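Local structure of hypothetical sugar ABC-transporter sugar binding protein (Arthrobacter globiformis, 7BVT) at residues D45-T50 with T326-E331; D49-S54 with L316-E321; N107-D112 with N304-D309; A121-G126 with G130-V135. The protein binds cyclic alpha-maltosyl-1,6-maltose and probably delivers it, as the solute-binding protein, to a sugar ABC transporter. All coordinates share one frame; numbering follows the deposited sequence.

Interaction 1 (D45-T50 with T326-E331)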
loop_
_atom_site.group_PDB
_atom_site.type_symbol
_atom_site.label_atom_id
_atom_site.label_comp_id
_atom_site.label_asym_id
_atom_site.label_seq_id
_atom_site.Cartn_x
_atom_site.Cartn_y
_atom_site.Cartn_z
ATOM N N ASP A 45 -11.256 7.040 -17.247
ATOM C CA ASP A 45 -11.765 7.292 -18.616
ATOM C C ASP A 45 -12.100 8.767 -18.785
ATOM O O ASP A 45 -11.807 9.264 -19.868
ATOM C CB ASP A 45 -12.998 6.439 -18.893
ATOM C CG ASP A 45 -12.724 4.957 -19.022
ATOM O OD1 ASP A 45 -11.576 4.543 -19.304
ATOM O OD2 ASP A 45 -13.688 4.204 -18.872
ATOM N N ALA A 46 -12.665 9.452 -17.792
ATOM C CA ALA A 46 -13.025 10.885 -17.914
ATOM C C ALA A 46 -11.740 11.714 -18.066
ATOM O O ALA A 46 -11.699 12.641 -18.876
ATOM C CB ALA A 46 -13.808 11.363 -16.718
ATOM N N MET A 47 -10.692 11.333 -17.336
ATOM C CA MET A 47 -9.391 12.055 -17.416
ATOM C C MET A 47 -8.740 11.813 -18.769
ATOM O O MET A 47 -8.111 12.752 -19.301
ATOM C CB MET A 47 -8.503 11.582 -16.276
ATOM C CG MET A 47 -9.325 11.736 -15.031
ATOM S SD MET A 47 -8.361 12.162 -13.684
ATOM C CE MET A 47 -7.965 13.780 -14.319
ATOM N N VAL A 48 -8.829 10.594 -19.291
ATOM C CA VAL A 48 -8.334 10.269 -20.652
ATOM C C VAL A 48 -9.113 11.169 -21.620
ATOM O O VAL A 48 -8.474 11.794 -22.508
ATOM C CB VAL A 48 -8.460 8.763 -20.935
ATOM C CG1 VAL A 48 -8.346 8.419 -22.406
ATOM C CG2 VAL A 48 -7.438 7.942 -20.154
ATOM N N ASP A 49 -10.435 11.247 -21.467
ATOM C CA ASP A 49 -11.247 12.103 -22.385
ATOM C C ASP A 49 -10.730 13.524 -22.353
ATOM O O ASP A 49 -10.548 14.148 -23.466
ATOM C CB ASP A 49 -12.720 12.160 -21.962
ATOM C CG ASP A 49 -13.445 10.875 -22.226
ATOM O OD1 ASP A 49 -12.902 10.071 -23.016
ATOM O OD2 ASP A 49 -14.558 10.721 -21.610
ATOM N N THR A 50 -10.525 14.050 -21.143
ATOM C CA THR A 50 -10.062 15.412 -20.886
ATOM C C THR A 50 -8.725 15.602 -21.606
ATOM O O THR A 50 -8.571 16.583 -22.364
ATOM C CB THR A 50 -10.040 15.739 -19.399
ATOM O OG1 THR A 50 -11.385 15.672 -18.905
ATOM C CG2 THR A 50 -9.479 17.107 -19.117
ATOM N N THR A 326 -5.246 16.335 -7.701
ATOM C CA THR A 326 -6.249 16.734 -6.687
ATOM C C THR A 326 -7.605 16.187 -7.117
ATOM O O THR A 326 -8.282 15.507 -6.321
ATOM C CB THR A 326 -6.315 18.256 -6.565
ATOM O OG1 THR A 326 -5.021 18.720 -6.203
ATOM C CG2 THR A 326 -7.319 18.706 -5.526
ATOM N N GLU A 327 -8.011 16.453 -8.349
ATOM C CA GLU A 327 -9.378 16.013 -8.773
ATOM C C GLU A 327 -9.479 14.495 -8.787
ATOM O O GLU A 327 -10.455 13.943 -8.262
ATOM C CB GLU A 327 -9.797 16.551 -10.144
ATOM C CG GLU A 327 -11.218 17.158 -10.129
ATOM C CD GLU A 327 -12.346 16.525 -10.951
ATOM O OE1 GLU A 327 -12.078 15.663 -11.833
ATOM O OE2 GLU A 327 -13.521 16.914 -10.721
ATOM N N TRP A 328 -8.458 13.798 -9.303
ATOM C CA TRP A 328 -8.422 12.317 -9.318
ATOM C C TRP A 328 -8.536 11.723 -7.895
ATOM O O TRP A 328 -9.299 10.737 -7.706
ATOM C CB TRP A 328 -7.091 11.904 -9.966
ATOM C CG TRP A 328 -6.687 10.473 -9.866
ATOM C CD1 TRP A 328 -5.596 10.049 -9.174
ATOM C CD2 TRP A 328 -7.228 9.319 -10.514
ATOM N NE1 TRP A 328 -5.436 8.712 -9.322
ATOM C CE2 TRP A 328 -6.401 8.232 -10.170
ATOM C CE3 TRP A 328 -8.302 9.076 -11.389
ATOM C CZ2 TRP A 328 -6.609 6.946 -10.643
ATOM C CZ3 TRP A 328 -8.529 7.796 -11.831
ATOM C CH2 TRP A 328 -7.689 6.734 -11.466
ATOM N N SER A 329 -7.759 12.223 -6.949
ATOM C CA SER A 329 -7.754 11.736 -5.553
ATOM C C SER A 329 -9.146 11.993 -4.954
ATOM O O SER A 329 -9.755 11.062 -4.405
ATOM C CB SER A 329 -6.664 12.423 -4.762
ATOM O OG SER A 329 -5.385 12.166 -5.360
ATOM N N LYS A 330 -9.652 13.207 -5.137
ATOM C CA LYS A 330 -10.970 13.560 -4.543
ATOM C C LYS A 330 -12.035 12.563 -5.003
ATOM O O LYS A 330 -12.824 12.098 -4.175
ATOM C CB LYS A 330 -11.444 14.942 -4.965
ATOM C CG LYS A 330 -10.795 16.127 -4.270
ATOM C CD LYS A 330 -11.367 17.375 -4.918
ATOM C CE LYS A 330 -10.983 18.685 -4.301
ATOM N NZ LYS A 330 -11.558 19.783 -5.113
ATOM N N GLU A 331 -12.074 12.277 -6.285
ATOM C CA GLU A 331 -13.164 11.496 -6.890
ATOM C C GLU A 331 -12.953 10.005 -6.690
ATOM O O GLU A 331 -13.968 9.281 -6.722
ATOM C CB GLU A 331 -13.399 11.982 -8.310
ATOM C CG GLU A 331 -12.542 11.422 -9.396
ATOM C CD GLU A 331 -12.697 12.272 -10.670
ATOM O OE1 GLU A 331 -13.512 13.233 -10.648
ATOM O OE2 GLU A 331 -11.974 12.031 -11.678
#

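Interaction 2 (D49-S54 with L316-E321)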
loop_
_atom_site.group_PDB
_atom_site.type_symbol
_atom_site.label_atom_id
_atom_site.label_comp_id
_atom_site.label_asym_id
_atom_site.label_seq_id
_atom_site.Cartn_x
_atom_site.Cartn_y
_atom_site.Cartn_z
ATOM N N ASP A 49 -10.435 11.247 -21.467
ATOM C CA ASP A 49 -11.247 12.103 -22.385
ATOM C C ASP A 49 -10.730 13.524 -22.353
ATOM O O ASP A 49 -10.548 14.148 -23.466
ATOM C CB ASP A 49 -12.720 12.160 -21.962
ATOM C CG ASP A 49 -13.445 10.875 -22.226
ATOM O OD1 ASP A 49 -12.902 10.071 -23.016
ATOM O OD2 ASP A 49 -14.558 10.721 -21.610
ATOM N N THR A 50 -10.525 14.050 -21.143
ATOM C CA THR A 50 -10.062 15.412 -20.886
ATOM C C THR A 50 -8.725 15.602 -21.606
ATOM O O THR A 50 -8.571 16.583 -22.364
ATOM C CB THR A 50 -10.040 15.739 -19.399
ATOM O OG1 THR A 50 -11.385 15.672 -18.905
ATOM C CG2 THR A 50 -9.479 17.107 -19.117
ATOM N N TYR A 51 -7.744 14.737 -21.347
ATOM C CA TYR A 51 -6.428 14.850 -22.026
ATOM C C TYR A 51 -6.562 14.805 -23.550
ATOM O O TYR A 51 -5.920 15.637 -24.220
ATOM C CB TYR A 51 -5.500 13.752 -21.501
ATOM C CG TYR A 51 -4.161 13.716 -22.183
ATOM C CD1 TYR A 51 -3.174 14.601 -21.827
ATOM C CD2 TYR A 51 -3.918 12.820 -23.213
ATOM C CE1 TYR A 51 -1.920 14.538 -22.425
ATOM C CE2 TYR A 51 -2.675 12.779 -23.831
ATOM C CZ TYR A 51 -1.672 13.625 -23.424
ATOM O OH TYR A 51 -0.446 13.529 -24.054
ATOM N N ASN A 52 -7.308 13.825 -24.052
ATOM C CA ASN A 52 -7.508 13.615 -25.513
ATOM C C ASN A 52 -8.114 14.878 -26.117
ATOM O O ASN A 52 -7.722 15.220 -27.227
ATOM C CB ASN A 52 -8.359 12.375 -25.764
ATOM C CG ASN A 52 -7.501 11.136 -25.700
ATOM O OD1 ASN A 52 -6.255 11.222 -25.719
ATOM N ND2 ASN A 52 -8.137 9.973 -25.641
ATOM N N ALA A 53 -8.985 15.572 -25.399
ATOM C CA ALA A 53 -9.693 16.709 -26.033
ATOM C C ALA A 53 -8.878 17.990 -25.867
ATOM O O ALA A 53 -9.195 18.985 -26.542
ATOM C CB ALA A 53 -11.079 16.777 -25.466
ATOM N N SER A 54 -7.772 17.954 -25.117
ATOM C CA SER A 54 -7.002 19.135 -24.680
ATOM C C SER A 54 -5.819 19.375 -25.628
ATOM O O SER A 54 -5.105 20.371 -25.468
ATOM C CB SER A 54 -6.555 18.970 -23.247
ATOM O OG SER A 54 -5.397 18.139 -23.173
ATOM N N LEU A 316 1.412 10.987 -18.887
ATOM C CA LEU A 316 1.692 10.757 -17.442
ATOM C C LEU A 316 2.048 12.100 -16.795
ATOM O O LEU A 316 1.623 12.358 -15.670
ATOM C CB LEU A 316 2.811 9.718 -17.301
ATOM C CG LEU A 316 2.501 8.287 -17.698
ATOM C CD1 LEU A 316 3.673 7.371 -17.413
ATOM C CD2 LEU A 316 1.255 7.753 -17.042
ATOM N N SER A 317 2.799 12.968 -17.487
ATOM C CA SER A 317 3.163 14.304 -16.932
ATOM C C SER A 317 1.872 15.085 -16.653
ATOM O O SER A 317 1.731 15.680 -15.600
ATOM C CB SER A 317 4.074 15.072 -17.878
ATOM O OG SER A 317 5.309 14.371 -18.090
ATOM N N TRP A 318 0.934 15.048 -17.595
ATOM C CA TRP A 318 -0.340 15.795 -17.407
ATOM C C TRP A 318 -1.119 15.201 -16.231
ATOM O O TRP A 318 -1.647 15.956 -15.391
ATOM C CB TRP A 318 -1.119 15.786 -18.733
ATOM C CG TRP A 318 -2.461 16.417 -18.589
ATOM C CD1 TRP A 318 -2.771 17.737 -18.760
ATOM C CD2 TRP A 318 -3.697 15.735 -18.286
ATOM N NE1 TRP A 318 -4.109 17.941 -18.503
ATOM C CE2 TRP A 318 -4.700 16.732 -18.272
ATOM C CE3 TRP A 318 -4.074 14.403 -18.026
ATOM C CZ2 TRP A 318 -6.010 16.457 -17.913
ATOM C CZ3 TRP A 318 -5.394 14.122 -17.750
ATOM C CH2 TRP A 318 -6.356 15.128 -17.751
ATOM N N PHE A 319 -1.189 13.883 -16.200
ATOM C CA PHE A 319 -1.877 13.142 -15.128
ATOM C C PHE A 319 -1.293 13.512 -13.760
ATOM O O PHE A 319 -2.035 13.520 -12.777
ATOM C CB PHE A 319 -1.803 11.639 -15.381
ATOM C CG PHE A 319 -2.902 10.906 -14.667
ATOM C CD1 PHE A 319 -4.210 10.944 -15.137
ATOM C CD2 PHE A 319 -2.626 10.150 -13.543
ATOM C CE1 PHE A 319 -5.205 10.224 -14.503
ATOM C CE2 PHE A 319 -3.636 9.428 -12.928
ATOM C CZ PHE A 319 -4.926 9.481 -13.403
ATOM N N LEU A 320 -0.006 13.869 -13.710
ATOM C CA LEU A 320 0.691 14.130 -12.414
ATOM C C LEU A 320 0.754 15.623 -12.085
ATOM O O LEU A 320 1.406 15.983 -11.100
ATOM C CB LEU A 320 2.083 13.495 -12.498
ATOM C CG LEU A 320 2.058 11.965 -12.397
ATOM C CD1 LEU A 320 3.415 11.358 -12.696
ATOM C CD2 LEU A 320 1.541 11.490 -11.030
ATOM N N GLU A 321 0.110 16.495 -12.871
ATOM C CA GLU A 321 0.034 17.929 -12.483
ATOM C C GLU A 321 -0.913 18.040 -11.292
ATOM O O GLU A 321 -1.876 17.242 -11.172
ATOM C CB GLU A 321 -0.425 18.781 -13.664
ATOM C CG GLU A 321 0.553 18.741 -14.816
ATOM C CD GLU A 321 0.179 19.539 -16.046
ATOM O OE1 GLU A 321 -0.936 20.112 -16.072
ATOM O OE2 GLU A 321 1.006 19.582 -16.968
#

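Interaction 3 (N107-D112 with N304-D309)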
loop_
_atom_site.group_PDB
_atom_site.type_symbol
_atom_site.label_atom_id
_atom_site.label_comp_id
_atom_site.label_asym_id
_atom_site.label_seq_id
_atom_site.Cartn_x
_atom_site.Cartn_y
_atom_site.Cartn_z
ATOM N N ASN A 107 12.872 9.665 -16.045
ATOM C CA ASN A 107 13.685 10.862 -15.803
ATOM C C ASN A 107 14.039 11.504 -17.137
ATOM O O ASN A 107 14.379 10.808 -18.068
ATOM C CB ASN A 107 14.976 10.518 -15.094
ATOM C CG ASN A 107 14.758 10.132 -13.656
ATOM O OD1 ASN A 107 13.935 10.725 -12.959
ATOM N ND2 ASN A 107 15.557 9.152 -13.219
ATOM N N GLY A 108 13.864 12.813 -17.196
ATOM C CA GLY A 108 14.055 13.573 -18.436
ATOM C C GLY A 108 12.848 13.525 -19.351
ATOM O O GLY A 108 12.895 14.184 -20.409
ATOM N N ARG A 109 11.795 12.798 -18.975
ATOM C CA ARG A 109 10.540 12.713 -19.793
ATOM C C ARG A 109 9.407 13.377 -19.011
ATOM O O ARG A 109 8.661 14.170 -19.563
ATOM C CB ARG A 109 10.239 11.257 -20.142
ATOM C CG ARG A 109 11.330 10.552 -20.941
ATOM C CD ARG A 109 10.885 9.240 -21.570
ATOM N NE ARG A 109 12.049 8.367 -21.898
ATOM C CZ ARG A 109 12.747 8.448 -23.017
ATOM N NH1 ARG A 109 12.384 9.267 -23.982
ATOM N NH2 ARG A 109 13.781 7.657 -23.225
ATOM N N ILE A 110 9.284 13.070 -17.754
ATOM C CA ILE A 110 8.351 13.768 -16.829
ATOM C C ILE A 110 9.113 14.920 -16.204
ATOM O O ILE A 110 10.277 14.723 -15.827
ATOM C CB ILE A 110 7.797 12.759 -15.799
ATOM C CG1 ILE A 110 7.073 11.622 -16.527
ATOM C CG2 ILE A 110 6.959 13.459 -14.755
ATOM C CD1 ILE A 110 6.462 10.577 -15.598
ATOM N N PRO A 111 8.522 16.104 -16.015
ATOM C CA PRO A 111 9.278 17.240 -15.495
ATOM C C PRO A 111 9.942 16.916 -14.157
ATOM O O PRO A 111 9.378 16.273 -13.265
ATOM C CB PRO A 111 8.230 18.342 -15.311
ATOM C CG PRO A 111 7.256 18.018 -16.411
ATOM C CD PRO A 111 7.152 16.516 -16.360
ATOM N N ASP A 112 11.180 17.362 -14.028
ATOM C CA ASP A 112 11.951 17.152 -12.800
ATOM C C ASP A 112 11.145 17.595 -11.579
ATOM O O ASP A 112 11.104 16.852 -10.526
ATOM C CB ASP A 112 13.273 17.917 -12.851
ATOM C CG ASP A 112 14.235 17.664 -14.006
ATOM O OD1 ASP A 112 14.063 16.730 -14.816
ATOM O OD2 ASP A 112 15.239 18.397 -14.060
ATOM N N ASN A 304 9.928 2.016 -26.679
ATOM C CA ASN A 304 9.700 1.967 -28.139
ATOM C C ASN A 304 10.717 2.947 -28.745
ATOM O O ASN A 304 11.914 2.772 -28.439
ATOM C CB ASN A 304 8.214 2.215 -28.420
ATOM C CG ASN A 304 7.330 1.056 -27.987
ATOM O OD1 ASN A 304 6.453 1.190 -27.111
ATOM N ND2 ASN A 304 7.504 -0.067 -28.660
ATOM N N SER A 305 10.303 3.958 -29.513
ATOM C CA SER A 305 11.199 5.060 -29.974
ATOM C C SER A 305 11.224 6.181 -28.925
ATOM O O SER A 305 10.314 6.200 -28.088
ATOM C CB SER A 305 10.753 5.579 -31.300
ATOM O OG SER A 305 9.567 6.344 -31.146
ATOM N N ASP A 306 12.195 7.103 -28.967
ATOM C CA ASP A 306 12.246 8.225 -27.982
ATOM C C ASP A 306 10.982 9.083 -28.172
ATOM O O ASP A 306 10.545 9.655 -27.180
ATOM C CB ASP A 306 13.509 9.099 -28.082
ATOM C CG ASP A 306 14.842 8.410 -27.820
ATOM O OD1 ASP A 306 14.926 7.556 -26.922
ATOM O OD2 ASP A 306 15.817 8.781 -28.494
ATOM N N ALA A 307 10.440 9.182 -29.403
ATOM C CA ALA A 307 9.212 9.959 -29.727
ATOM C C ALA A 307 8.010 9.291 -29.047
ATOM O O ALA A 307 7.152 9.989 -28.390
ATOM C CB ALA A 307 8.989 10.018 -31.227
ATOM N N GLU A 308 7.898 7.982 -29.221
ATOM C CA GLU A 308 6.758 7.248 -28.623
ATOM C C GLU A 308 6.913 7.276 -27.092
ATOM O O GLU A 308 5.918 7.566 -26.455
ATOM C CB GLU A 308 6.598 5.840 -29.172
ATOM C CG GLU A 308 6.215 5.791 -30.630
ATOM C CD GLU A 308 6.533 4.433 -31.238
ATOM O OE1 GLU A 308 7.721 4.058 -31.254
ATOM O OE2 GLU A 308 5.587 3.726 -31.624
ATOM N N ASP A 309 8.098 7.042 -26.513
ATOM C CA ASP A 309 8.269 7.141 -25.035
ATOM C C ASP A 309 7.854 8.547 -24.580
ATOM O O ASP A 309 7.159 8.694 -23.541
ATOM C CB ASP A 309 9.706 6.909 -24.595
ATOM C CG ASP A 309 10.215 5.545 -24.920
ATOM O OD1 ASP A 309 9.412 4.743 -25.391
ATOM O OD2 ASP A 309 11.434 5.339 -24.730
#

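Interaction 4 (A121-G126 with G130-V135)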
loop_
_atom_site.group_PDB
_atom_site.type_symbol
_atom_site.label_atom_id
_atom_site.label_comp_id
_atom_site.label_asym_id
_atom_site.label_seq_id
_atom_site.Cartn_x
_atom_site.Cartn_y
_atom_site.Cartn_z
ATOM N N ALA A 121 9.395 7.764 -1.219
ATOM C CA ALA A 121 9.427 6.310 -1.027
ATOM C C ALA A 121 8.984 5.680 -2.355
ATOM O O ALA A 121 9.549 4.657 -2.741
ATOM C CB ALA A 121 8.574 5.875 0.122
ATOM N N LEU A 122 7.997 6.278 -3.020
ATOM C CA LEU A 122 7.480 5.724 -4.304
ATOM C C LEU A 122 8.403 5.976 -5.493
ATOM O O LEU A 122 8.510 5.073 -6.366
ATOM C CB LEU A 122 6.059 6.219 -4.566
ATOM C CG LEU A 122 5.059 5.738 -3.519
ATOM C CD1 LEU A 122 3.763 6.474 -3.620
ATOM C CD2 LEU A 122 4.853 4.232 -3.619
ATOM N N THR A 123 9.084 7.117 -5.598
ATOM C CA THR A 123 10.063 7.300 -6.695
ATOM C C THR A 123 11.265 6.404 -6.416
ATOM O O THR A 123 11.832 5.849 -7.349
ATOM C CB THR A 123 10.469 8.752 -6.943
ATOM O OG1 THR A 123 10.914 9.318 -5.697
ATOM C CG2 THR A 123 9.318 9.512 -7.574
ATOM N N SER A 124 11.663 6.247 -5.157
ATOM C CA SER A 124 12.806 5.348 -4.842
ATOM C C SER A 124 12.482 3.914 -5.237
ATOM O O SER A 124 13.331 3.263 -5.853
ATOM C CB SER A 124 13.147 5.415 -3.389
ATOM O OG SER A 124 13.701 6.698 -3.167
ATOM N N PHE A 125 11.312 3.454 -4.853
ATOM C CA PHE A 125 10.772 2.130 -5.204
ATOM C C PHE A 125 10.841 1.973 -6.720
ATOM O O PHE A 125 11.344 0.975 -7.206
ATOM C CB PHE A 125 9.345 1.977 -4.701
ATOM C CG PHE A 125 8.776 0.630 -5.057
ATOM C CD1 PHE A 125 8.232 0.385 -6.293
ATOM C CD2 PHE A 125 8.970 -0.460 -4.226
ATOM C CE1 PHE A 125 7.803 -0.870 -6.640
ATOM C CE2 PHE A 125 8.514 -1.717 -4.556
ATOM C CZ PHE A 125 7.957 -1.922 -5.793
ATOM N N GLY A 126 10.417 2.998 -7.460
ATOM C CA GLY A 126 10.330 2.963 -8.930
ATOM C C GLY A 126 11.642 3.101 -9.670
ATOM O O GLY A 126 11.616 3.209 -10.869
ATOM N N GLY A 130 18.947 2.247 -11.869
ATOM C CA GLY A 130 19.229 3.694 -11.928
ATOM C C GLY A 130 18.151 4.484 -12.655
ATOM O O GLY A 130 18.113 5.680 -12.553
ATOM N N LYS A 131 17.242 3.812 -13.360
ATOM C CA LYS A 131 16.189 4.447 -14.187
ATOM C C LYS A 131 14.896 4.593 -13.382
ATOM O O LYS A 131 14.559 3.690 -12.592
ATOM C CB LYS A 131 15.897 3.544 -15.379
ATOM C CG LYS A 131 17.074 3.382 -16.353
ATOM C CD LYS A 131 16.852 2.262 -17.367
ATOM C CE LYS A 131 17.685 2.467 -18.619
ATOM N NZ LYS A 131 17.965 1.202 -19.346
ATOM N N GLN A 132 14.194 5.684 -13.591
ATOM C CA GLN A 132 12.866 5.860 -12.978
ATOM C C GLN A 132 11.907 5.087 -13.880
ATOM O O GLN A 132 11.365 5.686 -14.818
ATOM C CB GLN A 132 12.551 7.330 -12.896
ATOM C CG GLN A 132 11.315 7.595 -12.080
ATOM C CD GLN A 132 11.557 7.348 -10.615
ATOM O OE1 GLN A 132 12.385 8.011 -9.991
ATOM N NE2 GLN A 132 10.859 6.377 -10.043
ATOM N N VAL A 133 11.736 3.800 -13.599
ATOM C CA VAL A 133 10.975 2.916 -14.531
ATOM C C VAL A 133 9.476 2.923 -14.192
ATOM O O VAL A 133 8.679 2.506 -15.029
ATOM C CB VAL A 133 11.498 1.480 -14.547
ATOM C CG1 VAL A 133 12.910 1.454 -15.128
ATOM C CG2 VAL A 133 11.376 0.779 -13.185
ATOM N N SER A 134 9.082 3.369 -13.001
ATOM C CA SER A 134 7.677 3.562 -12.621
ATOM C C SER A 134 7.500 4.901 -11.886
ATOM O O SER A 134 8.435 5.450 -11.269
ATOM C CB SER A 134 7.121 2.401 -11.809
ATOM O OG SER A 134 7.745 2.311 -10.537
ATOM N N VAL A 135 6.284 5.389 -11.935
ATOM C CA VAL A 135 5.865 6.535 -11.105
ATOM C C VAL A 135 4.514 6.154 -10.542
ATOM O O VAL A 135 3.662 5.631 -11.253
ATOM C CB VAL A 135 5.888 7.859 -11.895
ATOM C CG1 VAL A 135 4.912 7.832 -13.064
ATOM C CG2 VAL A 135 5.645 9.062 -11.026
HETATM O O HOH W 1 6.726 3.962 -8.547
#

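Interaction 1 (D45-T50 with T326-E331)
Met47 on helix 38-53 reaches across to Trp328 on helix 322-332, and its sulfur does the touching. Of residues 45-50 it alone meets 326-331; Ala46, just before it, also points toward the second helix but does not touch it. Met47 spans the gap between the helices. Its CG stands anti to the carbonyl carbon (chi1 -52°), and the chain then bends at chi2 and chi3. This bend lays SD beside the indole, 3.8 Å from Trp328 CE3. The same sulfur lies 3.9 Å from Trp328 CB, so it sits in the angle between CB and the CE3 corner of the ring. The contact is Met-aromatic, but oblique: SD is 5.0 Å from the centroid of the six-membered ring of Trp328 and 62° off the ring normal. The two side chains cross at about a right angle.

Both helices belong to the solute-binding protein fold. Between 45-50 and 326-331 the closest CA atoms are those of Met47 and Trp328, 8.2 Å apart. Phe319 and Trp36 meet the Trp328 ring edge-to-face, and Ala43 and Phe44 of helix 38-53 also touch it. Met47 is further enclosed by Trp318 and Phe319 of helix 306-319.

At the border of the contact, Glu331 OE2 approaches Met47 SD at 4.1 Å. Beyond CG the glutamate chain is extended, which carries the carboxylate out toward the methionine.

Interaction 2 (D49-S54 with L316-E321)
Tyr51 and Trp318 each hold CG anti to the backbone N, with chi1 of 176° and 175°. These torsions send the two side chains past each other in opposite directions between helix 38-53 and helix 306-319. Tyr51 CB comes over the face of the indole, 3.9 Å from the centroid of its six-membered ring, in a CH-pi contact. Further along, Tyr51 CD1 lies 3.8 Å from Trp318 CD2, above the same plane but offset toward the rim. The tyrosine ring itself is turned 52° against the indole, so the aromatic pair is oblique. Thr50 adds its methyl group, with CG2 3.7 Å from Trp318 CZ2 and the two side chains crossing at about a right angle.

The contact packs the last turns of two helices that flank the sheet of the solute-binding protein fold. Tyr51 also touches Val58 and Ile60 of strand 58-64, and Phe315 meets its ring edge-to-face. Its hydroxyl is hydrogen-bonded to Asp314 OD2, which ties the far end of the ring to helix 306-319 as well.

Near the end of helix 38-53, Ser54 OG donates to Tyr51 O at 2.8 Å. Ser54 N uses the same carbonyl oxygen and arrives from the same face of its plane.

Interaction 3 (N107-D112 with N304-D309)
The start of helix 306-319 meets the loop that leads into helix 112-117, and a small salt-bridge network joins them. Arg109 of the loop reaches over to Asp306 and Asp309 in the first turn of the helix. The guanidinium is laid over Asp309: CB of that aspartate sits 3.5 Å above the guanidinium plane, offset toward the rim, and 3.6 Å from Arg109 NH1. The Asp309 carboxylate stands nearly perpendicular to the guanidinium, at 89°. Its OD2 is 3.6 Å from Arg109 NH2, but well out of the guanidinium plane, so charge alone links them. Asp306 makes a second long salt bridge, OD1 to Arg109 NH2 at 3.9 Å. Its carboxylate is turned only 27° from the guanidinium plane.

The arginine chain runs extended from CG to NE, which carries the charge across to the helix. Its main polar partner is Asp310 OD1, which takes a salt bridge from NH1; Asp306 and Asp309 add longer, weaker attractions. NE makes a weak hydrogen bond to Asp105 O.

Ser305 and Glu308 form a capping box: Glu308 N donates to Ser305 OG at 3.0 Å, and Ser305 N donates back to Glu308 OE1 at 3.1 Å. The Ser305 hydroxyl reaches that same OE1 from the opposite face of its plane. Asp309 OD1 accepts from Asn304 N through its syn lone pair, which helps to hold the carboxylate in its turn.

The positive charge of Arg109 probably offsets the negative charges of Asp306, Asp309 and Asp310 at the helix start. The two links from NH2 are long and probably depend little on direction.

Interaction 4 (A121-G126 with G130-V135)
Gly126 O, just after helix 120-125, receives the backbone of the following hairpin strand. Val133 N donates to it at 2.8 Å, nearly in line with the C=O bond, though bent at the hydrogen (139°). Ser134 N adds a weak bond to the same oxygen, at 3.3 Å.

The Gln132 side-chain nitrogen makes two further bonds. NE2 donates to Thr123 O at 2.9 Å, in the carbonyl plane and on a lone pair, and the acceptor lies close to the amide plane. Its other bond goes to Ser134 O, also at 2.9 Å. Thus both N-H groups of the amide are used, and its rotation is set. A bend at chi2 (71°) turns the glutamine chain back toward the helix. Its other amide atom, OE1, lies alongside Thr123, 3.7 Å from CB.

Gln132 is also the centre of an inverse gamma turn, within strand 131-136. That strand pairs antiparallel with 127-128 and 292-301, so the contact ties the end of helix 120-125 to the second strand of the hairpin that follows. Gln132 N is bonded to Asp105 OD1. Thr123 O has a second donor in Thr127 OG1.

Ser134 OG comes 3.1 Å from Gly126 CA, a tight approach beside a residue with no side chain. The same hydroxyl donates to a water at 2.8 Å, and this water donates to Leu122 O of the helix at 3.0 Å.

In the fold
Interactions 1 and 2 share helix 38-53, and their centres are about 9 Å apart. Phe319 joins them, packing on both Met47 and Trp328. Interaction 3 uses the start of helix 306-319, and interaction 2 its end; their centres are about 15 Å apart, and Ser317 packs on Ile110 and Pro111 between them. Interaction 4 touches both of these: Val135 meets Leu320 and Ile110, and Asn107 packs on Gln132. Interactions 1 and 4 do not touch, their nearest atoms being about 10 Å apart. Neither contact lines the glycan pocket; the Trp328 side chain is about 11 Å and the Ser134 side chain about 12 Å from a bound glucose unit.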